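Local coordinates for protein O-ureido-L-serine synthase (Streptomyces lavendulae, PDB 3X44) that uses pyridoxal 5'-phosphate to join hydroxyurea to O-acetyl-L-serine, giving O-ureido-L-serine for D-cycloserine biosynthesis, and also makes L-cysteine from sulfide, at residues Ser150-Thr155 with Thr179-Gly184; Phe172-Gly177 with Leu287-Asp292. The protein carries 1 engineered substitution. One frame throughout, in Å; residues are numbered along the deposited sequence.

Interaction 1: residues Ser150-Thr155 with Thr179-Gly184; sequences SYHRET and TGTLTG. With PUS ((E)-O-(carbamoylamino)-N-({3-hydroxy-2-methyl-5-[(phosphonooxy)methyl]pyridin-4-yl}methylidene)-L-serine), chain C.
The imidazole of His152 turns one face to the first turn of helix 180-192. Thr181 CA sits over its centre, 3.8 Å from the ring centroid and 8° off the normal, a CH-pi contact. Thr181 OG1 lies over the same face but displaced toward CE1, 3.2 Å away, while Gly180 O approaches CD2 obliquely at 3.4 Å. The ring of Tyr151, which leads away from helix 180-192, has Thr155 CG2 over one face, offset toward the rim. His152 thus meets Thr181 and Gly180 O with its ring and Gly184 CA with its CB, while its ND1 is hydrogen-bonded to Thr156 OG1.

The two helix segments run at 53° with their axes 7.7 Å apart, and the backbones come nearest at Arg153 and Gly184, whose CA atoms are 4.4 Å apart. A CB on Gly184 would clash with His152 CB, so glycine suits this spot; Arg153 CG rests against Gly184 O, and its NE goes on to Gln187 OE1. Thr179 to Thr181 belong to the phosphate-binding loop of this fold-type II PLP enzyme, at the N-terminus of helix 180-192. Here Thr179 N donates to O3P of the bound external aldimine PUS, while O2P is gripped twice by Thr181, through N at 3.1 Å and OG1 at 3.0 Å. A threonine suits position 181 because its hydroxyl, placed beside the backbone N by chi1 of -69°, reaches the same phosphate oxygen as that N-H. The helix N-terminus probably adds favourable electrostatics for the phosphate.

Interaction 2: residues Phe172-Gly177 with Leu287-Asp292; sequences FVTGFG and LAMLPD. With PUS ((E)-O-(carbamoylamino)-N-({3-hydroxy-2-methyl-5-[(phosphonooxy)methyl]pyridin-4-yl}methylidene)-L-serine), chain C.
Phe172 and Val173 pair with Leu287 and Ala288 as neighbouring parallel strands, 171-174 beside 285-290, in the larger, mixed sheet of this PLP-dependent fold. Val173 grips the partner strand through both its backbone polar atoms: its N donates to Leu287 O at 2.7 Å, and its O accepts from Met289 N at 3.1 Å. Both bonds are nearly straight.

Packing is close on the face that carries Phe172 and Leu287, under helices 147-164 and 180-192. Phe172 CG is anti to the backbone N (chi1 173°), and the two side chains lie side by side, with Leu287 CD2 in the plane of the ring at its CD1 edge. Met289, bent at chi2 and chi3, brings SD to the ring edge, 5.0 Å from the centroid, as a Met-aromatic contact; the flexible thioether can bend round to reach it. On the other face Val173 and Ala288 meet more loosely, CB to CB at 4.4 Å, where a small alanine suits the approach of Thr269 on helix 264-278.

Beyond Thr174 and Leu290 the strands part, and PUS lies beyond their ends. Pro291 CB lies over the face of the pyridine ring at N1, 3.1 Å away. At the phosphate end, glycine suits position 177 because a CB there would clash with PUS NZ2. The N-H of Gly177 points almost straight at the phosphate (177°), with N 2.8 Å from O3P.

Both contacts are buried core, and neither belongs to the surface. Strand 171-174 follows helix 147-164 and leads into helix 180-192, so interaction 1 joins the two helices flanking the strand that interaction 2 fastens to its neighbour. They touch directly: Leu182 CD1 packs on Thr174 CG2 at 3.9 Å, and Thr181 CG2 comes near both Thr174 OG1 and Met289 CE. Interaction 2 is held by backbone hydrogen bonds with apolar side chains around them, whereas interaction 1 relies on van der Waals and CH-pi contact between helices. They converge at the same phosphate, interaction 2 through a loop amide that follows the strand and interaction 1 through a helix N-terminus.

Interaction 1: residues Ser150-Thr155 with Thr179-Gly184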
# COMPACT_ATOMS: atom_id res chain seq x y z
N SER A 150 3.51 -19.50 13.10
CA SER A 150 2.33 -19.38 12.26
C SER A 150 2.12 -17.97 11.74
O SER A 150 1.74 -17.79 10.59
CB SER A 150 1.08 -19.85 13.02
OG SER A 150 0.51 -18.79 13.76
N TYR A 151 2.37 -16.95 12.56
CA TYR A 151 2.18 -15.59 12.06
C TYR A 151 3.24 -15.29 11.01
O TYR A 151 3.05 -14.44 10.15
CB TYR A 151 2.27 -14.57 13.19
CG TYR A 151 1.54 -13.27 12.88
CD1 TYR A 151 0.15 -13.18 13.01
CD2 TYR A 151 2.24 -12.14 12.47
CE1 TYR A 151 -0.52 -11.96 12.73
CE2 TYR A 151 1.59 -10.94 12.20
CZ TYR A 151 0.22 -10.85 12.33
OH TYR A 151 -0.39 -9.64 12.07
N HIS A 152 4.37 -16.00 11.07
CA HIS A 152 5.44 -15.79 10.09
C HIS A 152 5.11 -16.47 8.77
O HIS A 152 5.49 -15.98 7.71
CB HIS A 152 6.77 -16.32 10.62
CG HIS A 152 7.35 -15.47 11.70
ND1 HIS A 152 7.85 -14.21 11.46
CD2 HIS A 152 7.49 -15.68 13.03
CE1 HIS A 152 8.27 -13.68 12.59
NE2 HIS A 152 8.06 -14.55 13.56
N ARG A 153 4.39 -17.59 8.84
CA ARG A 153 4.01 -18.29 7.62
C ARG A 153 2.99 -17.42 6.88
O ARG A 153 2.99 -17.33 5.66
CB ARG A 153 3.33 -19.62 7.95
CG ARG A 153 4.23 -20.70 8.49
CD ARG A 153 3.42 -21.99 8.66
NE ARG A 153 4.06 -22.93 9.57
CZ ARG A 153 3.73 -23.09 10.84
NH1 ARG A 153 2.75 -22.37 11.37
NH2 ARG A 153 4.37 -23.98 11.59
N GLU A 154 2.11 -16.79 7.65
CA GLU A 154 1.04 -16.00 7.07
C GLU A 154 1.35 -14.56 6.68
O GLU A 154 0.69 -14.01 5.80
CB GLU A 154 -0.18 -16.03 8.00
CG GLU A 154 -0.73 -17.44 8.21
CD GLU A 154 -1.49 -17.61 9.51
OE1 GLU A 154 -2.40 -16.81 9.78
OE2 GLU A 154 -1.17 -18.55 10.26
N THR A 155 2.33 -13.94 7.34
CA THR A 155 2.66 -12.57 7.00
C THR A 155 4.07 -12.41 6.44
O THR A 155 4.24 -12.08 5.27
CB THR A 155 2.47 -11.63 8.21
OG1 THR A 155 3.33 -12.04 9.28
CG2 THR A 155 1.03 -11.67 8.68
N THR A 179 13.42 -19.20 16.73
CA THR A 179 13.41 -19.87 15.42
C THR A 179 12.04 -19.74 14.75
O THR A 179 11.80 -20.32 13.69
CB THR A 179 13.80 -21.39 15.48
OG1 THR A 179 12.66 -22.19 15.77
CG2 THR A 179 14.89 -21.62 16.50
N GLY A 180 11.16 -18.94 15.34
CA GLY A 180 9.84 -18.76 14.75
C GLY A 180 9.92 -18.18 13.34
O GLY A 180 9.13 -18.55 12.46
N THR A 181 10.86 -17.27 13.12
CA THR A 181 11.01 -16.64 11.81
C THR A 181 11.52 -17.68 10.82
O THR A 181 10.94 -17.86 9.76
CB THR A 181 12.02 -15.46 11.87
OG1 THR A 181 11.44 -14.39 12.62
CG2 THR A 181 12.34 -14.97 10.47
N LEU A 182 12.59 -18.35 11.19
CA LEU A 182 13.20 -19.38 10.36
C LEU A 182 12.26 -20.54 10.04
O LEU A 182 12.26 -21.06 8.93
CB LEU A 182 14.46 -19.91 11.05
CG LEU A 182 15.03 -21.23 10.53
CD1 LEU A 182 15.66 -20.99 9.18
CD2 LEU A 182 16.05 -21.77 11.54
N THR A 183 11.47 -20.96 11.02
CA THR A 183 10.55 -22.07 10.80
C THR A 183 9.33 -21.66 9.97
O THR A 183 8.96 -22.35 9.02
CB THR A 183 10.09 -22.67 12.14
OG1 THR A 183 11.22 -23.24 12.81
CG2 THR A 183 9.04 -23.77 11.91
N GLY A 184 8.72 -20.53 10.33
CA GLY A 184 7.55 -20.05 9.61
C GLY A 184 7.84 -19.73 8.15
O GLY A 184 7.12 -20.17 7.25
N PUS C . 14.05 -12.07 20.07
CA PUS C . 13.19 -12.81 21.08
CB PUS C . 13.86 -14.17 21.51
OG PUS C . 15.20 -13.91 22.12
ND PUS C . 15.50 -14.89 23.14
CE PUS C . 16.63 -15.63 23.04
NZ2 PUS C . 17.25 -15.76 21.85
OZ1 PUS C . 17.08 -16.17 24.00
C PUS C . 12.99 -11.91 22.32
O PUS C . 13.14 -10.73 22.21
OT PUS C . 12.69 -12.40 23.38
C2 PUS C . 16.72 -9.98 17.19
C3 PUS C . 15.74 -10.56 18.12
C4 PUS C . 15.27 -11.93 17.89
C5 PUS C . 15.77 -12.66 16.72
C6 PUS C . 16.74 -11.99 15.84
C2A PUS C . 17.26 -8.59 17.42
C4A PUS C . 14.41 -12.64 18.91
C5A PUS C . 15.31 -14.08 16.41
N1 PUS C . 17.17 -10.71 16.11
O3 PUS C . 15.24 -9.82 19.13
O1P PUS C . 12.85 -15.47 17.55
O2P PUS C . 12.03 -15.41 15.33
O3P PUS C . 14.09 -16.50 15.81
O4P PUS C . 13.94 -14.08 15.91
P PUS C . 13.23 -15.37 16.16

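Interaction 2: residues Phe172-Gly177 with Leu287-Asp292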
# COMPACT_ATOMS: atom_id res chain seq x y z
N PHE A 172 17.86 -17.31 1.32
CA PHE A 172 17.12 -16.59 2.35
C PHE A 172 18.00 -16.71 3.60
O PHE A 172 18.29 -17.81 4.07
CB PHE A 172 15.76 -17.24 2.61
CG PHE A 172 15.02 -16.67 3.78
CD1 PHE A 172 14.58 -15.34 3.76
CD2 PHE A 172 14.79 -17.43 4.92
CE1 PHE A 172 13.92 -14.79 4.85
CE2 PHE A 172 14.13 -16.89 6.02
CZ PHE A 172 13.69 -15.57 5.98
N VAL A 173 18.41 -15.58 4.16
CA VAL A 173 19.29 -15.62 5.33
C VAL A 173 18.71 -15.09 6.62
O VAL A 173 18.17 -13.99 6.67
CB VAL A 173 20.59 -14.85 5.04
CG1 VAL A 173 21.58 -15.08 6.16
CG2 VAL A 173 21.17 -15.29 3.70
N THR A 174 18.85 -15.87 7.68
CA THR A 174 18.33 -15.45 8.97
C THR A 174 19.04 -16.13 10.14
O THR A 174 19.60 -17.22 9.99
CB THR A 174 16.82 -15.77 9.11
OG1 THR A 174 16.37 -15.41 10.42
CG2 THR A 174 16.58 -17.26 8.89
N GLY A 175 19.02 -15.47 11.28
CA GLY A 175 19.60 -16.07 12.47
C GLY A 175 18.38 -16.57 13.22
O GLY A 175 17.29 -16.66 12.63
N PHE A 176 18.52 -16.91 14.49
CA PHE A 176 17.37 -17.37 15.24
C PHE A 176 17.50 -17.29 16.75
O PHE A 176 18.59 -17.44 17.30
CB PHE A 176 16.98 -18.80 14.82
CG PHE A 176 17.99 -19.84 15.20
CD1 PHE A 176 18.03 -20.34 16.50
CD2 PHE A 176 18.86 -20.37 14.25
CE1 PHE A 176 18.93 -21.35 16.85
CE2 PHE A 176 19.76 -21.39 14.58
CZ PHE A 176 19.79 -21.88 15.88
N GLY A 177 16.37 -17.02 17.39
CA GLY A 177 16.29 -16.97 18.84
C GLY A 177 15.27 -18.05 19.15
O GLY A 177 15.62 -19.13 19.63
N LEU A 287 18.42 -12.65 0.13
CA LEU A 287 17.58 -11.86 1.01
C LEU A 287 17.99 -12.09 2.46
O LEU A 287 18.06 -13.24 2.92
CB LEU A 287 16.11 -12.25 0.85
CG LEU A 287 15.15 -11.58 1.83
CD1 LEU A 287 15.07 -10.08 1.51
CD2 LEU A 287 13.77 -12.22 1.74
N ALA A 288 18.24 -11.00 3.19
CA ALA A 288 18.65 -11.06 4.59
C ALA A 288 17.67 -10.34 5.50
O ALA A 288 17.19 -9.24 5.18
CB ALA A 288 20.05 -10.45 4.75
N MET A 289 17.37 -10.96 6.64
CA MET A 289 16.46 -10.37 7.62
C MET A 289 17.19 -9.40 8.54
O MET A 289 18.27 -9.69 9.02
CB MET A 289 15.83 -11.46 8.49
CG MET A 289 14.97 -12.46 7.74
SD MET A 289 13.44 -11.70 7.16
CE MET A 289 12.64 -11.28 8.71
N LEU A 290 16.58 -8.23 8.76
CA LEU A 290 17.13 -7.23 9.67
C LEU A 290 16.03 -7.12 10.72
O LEU A 290 15.05 -6.38 10.57
CB LEU A 290 17.32 -5.88 8.95
CG LEU A 290 18.02 -5.84 7.58
CD1 LEU A 290 18.32 -4.38 7.25
CD2 LEU A 290 19.29 -6.68 7.58
N PRO A 291 16.16 -7.89 11.81
CA PRO A 291 15.20 -7.95 12.92
C PRO A 291 14.80 -6.67 13.64
O PRO A 291 13.63 -6.52 14.01
CB PRO A 291 15.82 -8.98 13.87
CG PRO A 291 16.67 -9.85 12.95
CD PRO A 291 17.28 -8.83 12.02
N ASP A 292 15.73 -5.75 13.85
CA ASP A 292 15.37 -4.54 14.56
C ASP A 292 16.20 -3.30 14.23
O ASP A 292 17.15 -3.36 13.44
CB ASP A 292 15.41 -4.79 16.08
CG ASP A 292 16.82 -5.07 16.60
OD1 ASP A 292 17.80 -5.02 15.81
OD2 ASP A 292 16.95 -5.34 17.82
N PUS C . 14.05 -12.07 20.07
CA PUS C . 13.19 -12.81 21.08
CB PUS C . 13.86 -14.17 21.51
OG PUS C . 15.20 -13.91 22.12
ND PUS C . 15.50 -14.89 23.14
CE PUS C . 16.63 -15.63 23.04
NZ2 PUS C . 17.25 -15.76 21.85
OZ1 PUS C . 17.08 -16.17 24.00
C PUS C . 12.99 -11.91 22.32
O PUS C . 13.14 -10.73 22.21
OT PUS C . 12.69 -12.40 23.38
C2 PUS C . 16.72 -9.98 17.19
C3 PUS C . 15.74 -10.56 18.12
C4 PUS C . 15.27 -11.93 17.89
C5 PUS C . 15.77 -12.66 16.72
C6 PUS C . 16.74 -11.99 15.84
C2A PUS C . 17.26 -8.59 17.42
C4A PUS C . 14.41 -12.64 18.91
C5A PUS C . 15.31 -14.08 16.41
N1 PUS C . 17.17 -10.71 16.11
O3 PUS C . 15.24 -9.82 19.13
O1P PUS C . 12.85 -15.47 17.55
O2P PUS C . 12.03 -15.41 15.33
O3P PUS C . 14.09 -16.50 15.81
O4P PUS C . 13.94 -14.08 15.91
P PUS C . 13.23 -15.37 16.16